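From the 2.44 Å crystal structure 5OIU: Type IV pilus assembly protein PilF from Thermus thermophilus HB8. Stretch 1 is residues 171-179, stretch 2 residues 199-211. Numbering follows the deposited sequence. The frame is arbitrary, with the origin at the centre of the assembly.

Stretch 1 171-179: KNTQTIEDP
Stretch 2, residues 199-211: TFARALRAFLRQD

A β-strand around Gln174 to Ile176 packs against a helix that begins at Phe200, the two running nearly antiparallel (169°) with their axes 9.2 Å apart at closest approach. The register pairs Ile176 with Phe200 (CA-CA 6.7 Å), Gln174 with Phe207 (CA-CA 7.7 Å) and, beyond both elements, Asn172 with Asp211 (CA-CA 7.2 Å). Extended backbone alternation sends the CB atoms of Asn172, Gln174 and Ile176 toward the second stretch, while Thr175 and Glu177 point away.

Ile176 (phi/psi -131/127, chi1 t, chi2 p) covers the most surface. Its CD1 lies 3.6 Å from Ala203 CB, its CG1 3.8 Å from Phe200 CD1, and its CB 3.9 Å from Phe207 CZ; Ala203 lies between the two aromatics in sequence. Phe200 (chi1 -88°, chi2 -72°) starts sideways, yet its ring end comes nearer, presenting its edge to the backbone: CE1 is 3.6 Å from Ile176 O. Phe207 (chi1 -72°, chi2 9°) receives Gln174 CG over one face, 3.5 Å from the ring centroid, a CH-pi contact. Gln174 (chi1 t, chi2 p, chi3 66°) bends forward along the strand, and NE2 donates to Thr175 O (3.0 Å).

Polar closure follows: Asn172 (chi1 t) donates from ND2 to Asp211 O (3.1 Å, 167°), and one water donates to both Gln174 OE1 (2.7 Å) and Gln210 OE1 (2.6 Å).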

# COMPACT_ATOMS: atom_id res chain seq x y z
N LYS C 171 -20.85 8.34 38.04
CA LYS C 171 -20.66 7.98 36.63
C LYS C 171 -21.46 6.74 36.26
O LYS C 171 -21.67 5.84 37.08
CB LYS C 171 -19.17 7.74 36.32
CG LYS C 171 -18.25 8.96 36.44
CD LYS C 171 -16.83 8.63 35.98
CE LYS C 171 -15.77 9.40 36.74
NZ LYS C 171 -14.42 8.69 36.70
N ASN C 172 -21.90 6.67 34.99
CA ASN C 172 -22.50 5.45 34.45
C ASN C 172 -21.41 4.66 33.72
O ASN C 172 -20.92 5.09 32.68
CB ASN C 172 -23.68 5.74 33.52
CG ASN C 172 -24.25 4.47 32.85
OD1 ASN C 172 -24.14 3.36 33.39
ND2 ASN C 172 -24.87 4.63 31.67
N THR C 173 -21.04 3.52 34.30
CA THR C 173 -20.09 2.58 33.72
C THR C 173 -20.83 1.39 33.13
O THR C 173 -21.60 0.73 33.84
CB THR C 173 -19.10 2.10 34.77
OG1 THR C 173 -18.49 3.26 35.37
CG2 THR C 173 -18.03 1.16 34.16
N GLN C 174 -20.60 1.11 31.85
CA GLN C 174 -21.29 0.06 31.11
C GLN C 174 -20.28 -0.77 30.33
O GLN C 174 -19.49 -0.22 29.55
CB GLN C 174 -22.32 0.68 30.17
CG GLN C 174 -23.06 -0.33 29.33
CD GLN C 174 -24.00 -1.19 30.16
OE1 GLN C 174 -24.98 -0.68 30.71
NE2 GLN C 174 -23.69 -2.48 30.25
N THR C 175 -20.31 -2.09 30.51
CA THR C 175 -19.43 -3.03 29.84
C THR C 175 -20.22 -3.88 28.84
O THR C 175 -21.43 -4.05 28.95
CB THR C 175 -18.72 -3.96 30.83
OG1 THR C 175 -19.65 -4.95 31.30
CG2 THR C 175 -18.22 -3.22 32.04
N ILE C 176 -19.51 -4.42 27.85
CA ILE C 176 -19.99 -5.51 27.02
C ILE C 176 -18.89 -6.57 26.97
O ILE C 176 -17.72 -6.26 26.68
CB ILE C 176 -20.41 -5.04 25.61
CG1 ILE C 176 -20.98 -6.21 24.79
CG2 ILE C 176 -19.27 -4.33 24.89
CD1 ILE C 176 -22.20 -6.81 25.40
N GLU C 177 -19.24 -7.81 27.29
CA GLU C 177 -18.23 -8.81 27.64
C GLU C 177 -18.61 -10.17 27.07
O GLU C 177 -19.80 -10.50 26.93
CB GLU C 177 -18.06 -8.92 29.17
CG GLU C 177 -17.74 -7.60 29.86
CD GLU C 177 -17.40 -7.77 31.32
OE1 GLU C 177 -16.61 -8.69 31.64
OE2 GLU C 177 -17.94 -7.00 32.14
N ASP C 178 -17.60 -10.94 26.70
CA ASP C 178 -17.80 -12.30 26.20
C ASP C 178 -16.79 -13.23 26.82
O ASP C 178 -15.70 -13.44 26.28
CB ASP C 178 -17.69 -12.36 24.68
CG ASP C 178 -17.87 -13.77 24.14
OD1 ASP C 178 -18.43 -14.62 24.87
OD2 ASP C 178 -17.46 -14.04 23.00
N PRO C 179 -17.13 -13.84 27.96
CA PRO C 179 -18.38 -13.61 28.67
C PRO C 179 -18.18 -12.56 29.76
O PRO C 179 -17.10 -12.00 29.86
CB PRO C 179 -18.68 -14.99 29.27
CG PRO C 179 -17.29 -15.52 29.63
CD PRO C 179 -16.30 -14.85 28.66
N THR C 199 -24.80 -9.07 19.51
CA THR C 199 -23.39 -8.98 19.21
C THR C 199 -22.74 -7.84 19.98
O THR C 199 -23.40 -6.99 20.58
CB THR C 199 -23.17 -8.75 17.72
OG1 THR C 199 -23.97 -7.62 17.31
CG2 THR C 199 -23.54 -9.99 16.93
N PHE C 200 -21.41 -7.82 19.94
CA PHE C 200 -20.67 -6.67 20.41
C PHE C 200 -21.21 -5.40 19.79
O PHE C 200 -21.63 -4.47 20.49
CB PHE C 200 -19.18 -6.83 20.10
CG PHE C 200 -18.40 -7.57 21.18
CD1 PHE C 200 -18.14 -6.97 22.39
CD2 PHE C 200 -17.94 -8.85 20.97
CE1 PHE C 200 -17.44 -7.62 23.38
CE2 PHE C 200 -17.22 -9.51 21.95
CZ PHE C 200 -16.98 -8.90 23.15
N ALA C 201 -21.27 -5.36 18.45
CA ALA C 201 -21.65 -4.14 17.76
C ALA C 201 -23.06 -3.73 18.12
O ALA C 201 -23.32 -2.55 18.37
CB ALA C 201 -21.52 -4.31 16.24
N ARG C 202 -23.99 -4.69 18.14
CA ARG C 202 -25.39 -4.34 18.40
C ARG C 202 -25.56 -3.81 19.82
O ARG C 202 -26.28 -2.82 20.03
CB ARG C 202 -26.28 -5.55 18.17
CG ARG C 202 -27.71 -5.36 18.64
CD ARG C 202 -28.49 -4.46 17.70
NE ARG C 202 -29.91 -4.39 18.06
CZ ARG C 202 -30.77 -5.40 17.92
NH1 ARG C 202 -30.37 -6.57 17.41
NH2 ARG C 202 -32.04 -5.24 18.28
N ALA C 203 -24.89 -4.43 20.80
CA ALA C 203 -24.91 -3.89 22.16
C ALA C 203 -24.24 -2.52 22.23
O ALA C 203 -24.78 -1.59 22.85
CB ALA C 203 -24.22 -4.87 23.12
N LEU C 204 -23.07 -2.37 21.61
CA LEU C 204 -22.31 -1.13 21.75
C LEU C 204 -23.08 0.05 21.17
O LEU C 204 -23.05 1.16 21.72
CB LEU C 204 -20.95 -1.29 21.07
CG LEU C 204 -19.81 -0.30 21.34
CD1 LEU C 204 -19.74 0.00 22.82
CD2 LEU C 204 -18.47 -0.82 20.81
N ARG C 205 -23.81 -0.17 20.07
CA ARG C 205 -24.63 0.89 19.49
C ARG C 205 -25.78 1.27 20.42
O ARG C 205 -26.12 2.45 20.55
CB ARG C 205 -25.16 0.44 18.13
CG ARG C 205 -25.45 1.58 17.19
CD ARG C 205 -25.71 1.07 15.76
NE ARG C 205 -24.53 0.88 14.90
CZ ARG C 205 -23.65 1.83 14.56
NH1 ARG C 205 -23.78 3.08 15.04
NH2 ARG C 205 -22.62 1.53 13.75
N ALA C 206 -26.39 0.29 21.08
CA ALA C 206 -27.42 0.62 22.06
C ALA C 206 -26.85 1.48 23.18
O ALA C 206 -27.53 2.40 23.67
CB ALA C 206 -28.03 -0.66 22.60
N PHE C 207 -25.59 1.24 23.56
CA PHE C 207 -24.94 2.00 24.63
C PHE C 207 -24.98 3.50 24.41
O PHE C 207 -24.88 4.26 25.38
CB PHE C 207 -23.49 1.58 24.78
CG PHE C 207 -23.30 0.24 25.38
CD1 PHE C 207 -24.38 -0.60 25.59
CD2 PHE C 207 -22.03 -0.19 25.72
CE1 PHE C 207 -24.21 -1.83 26.13
CE2 PHE C 207 -21.85 -1.45 26.28
CZ PHE C 207 -22.95 -2.26 26.49
N LEU C 208 -25.11 3.94 23.16
CA LEU C 208 -25.09 5.38 22.89
C LEU C 208 -26.36 6.08 23.38
O LEU C 208 -26.33 7.30 23.59
CB LEU C 208 -24.84 5.62 21.40
CG LEU C 208 -23.42 5.14 21.07
CD1 LEU C 208 -23.01 5.53 19.66
CD2 LEU C 208 -22.42 5.66 22.12
N ARG C 209 -27.45 5.35 23.60
CA ARG C 209 -28.66 5.94 24.15
C ARG C 209 -28.86 5.57 25.61
O ARG C 209 -29.96 5.71 26.14
CB ARG C 209 -29.87 5.53 23.32
CG ARG C 209 -30.03 6.45 22.11
CD ARG C 209 -31.29 6.19 21.32
NE ARG C 209 -31.09 5.16 20.31
CZ ARG C 209 -30.64 5.40 19.08
NH1 ARG C 209 -30.34 6.65 18.72
NH2 ARG C 209 -30.48 4.40 18.22
N GLN C 210 -27.80 5.12 26.28
CA GLN C 210 -27.85 4.72 27.68
C GLN C 210 -27.11 5.68 28.58
O GLN C 210 -26.79 5.33 29.73
CB GLN C 210 -27.30 3.30 27.84
CG GLN C 210 -28.30 2.22 27.48
CD GLN C 210 -29.11 1.75 28.69
OE1 GLN C 210 -28.58 1.65 29.80
NE2 GLN C 210 -30.40 1.48 28.50
N ASP C 211 -26.81 6.88 28.08
CA ASP C 211 -26.12 7.98 28.76
C ASP C 211 -24.98 7.43 29.61
O ASP C 211 -24.98 7.57 30.86
CB ASP C 211 -27.11 8.80 29.58
CG ASP C 211 -26.49 9.97 30.37
OD1 ASP C 211 -25.87 10.81 29.69
OD2 ASP C 211 -26.83 10.17 31.59
O HOH W 1 -26.26 1.66 30.95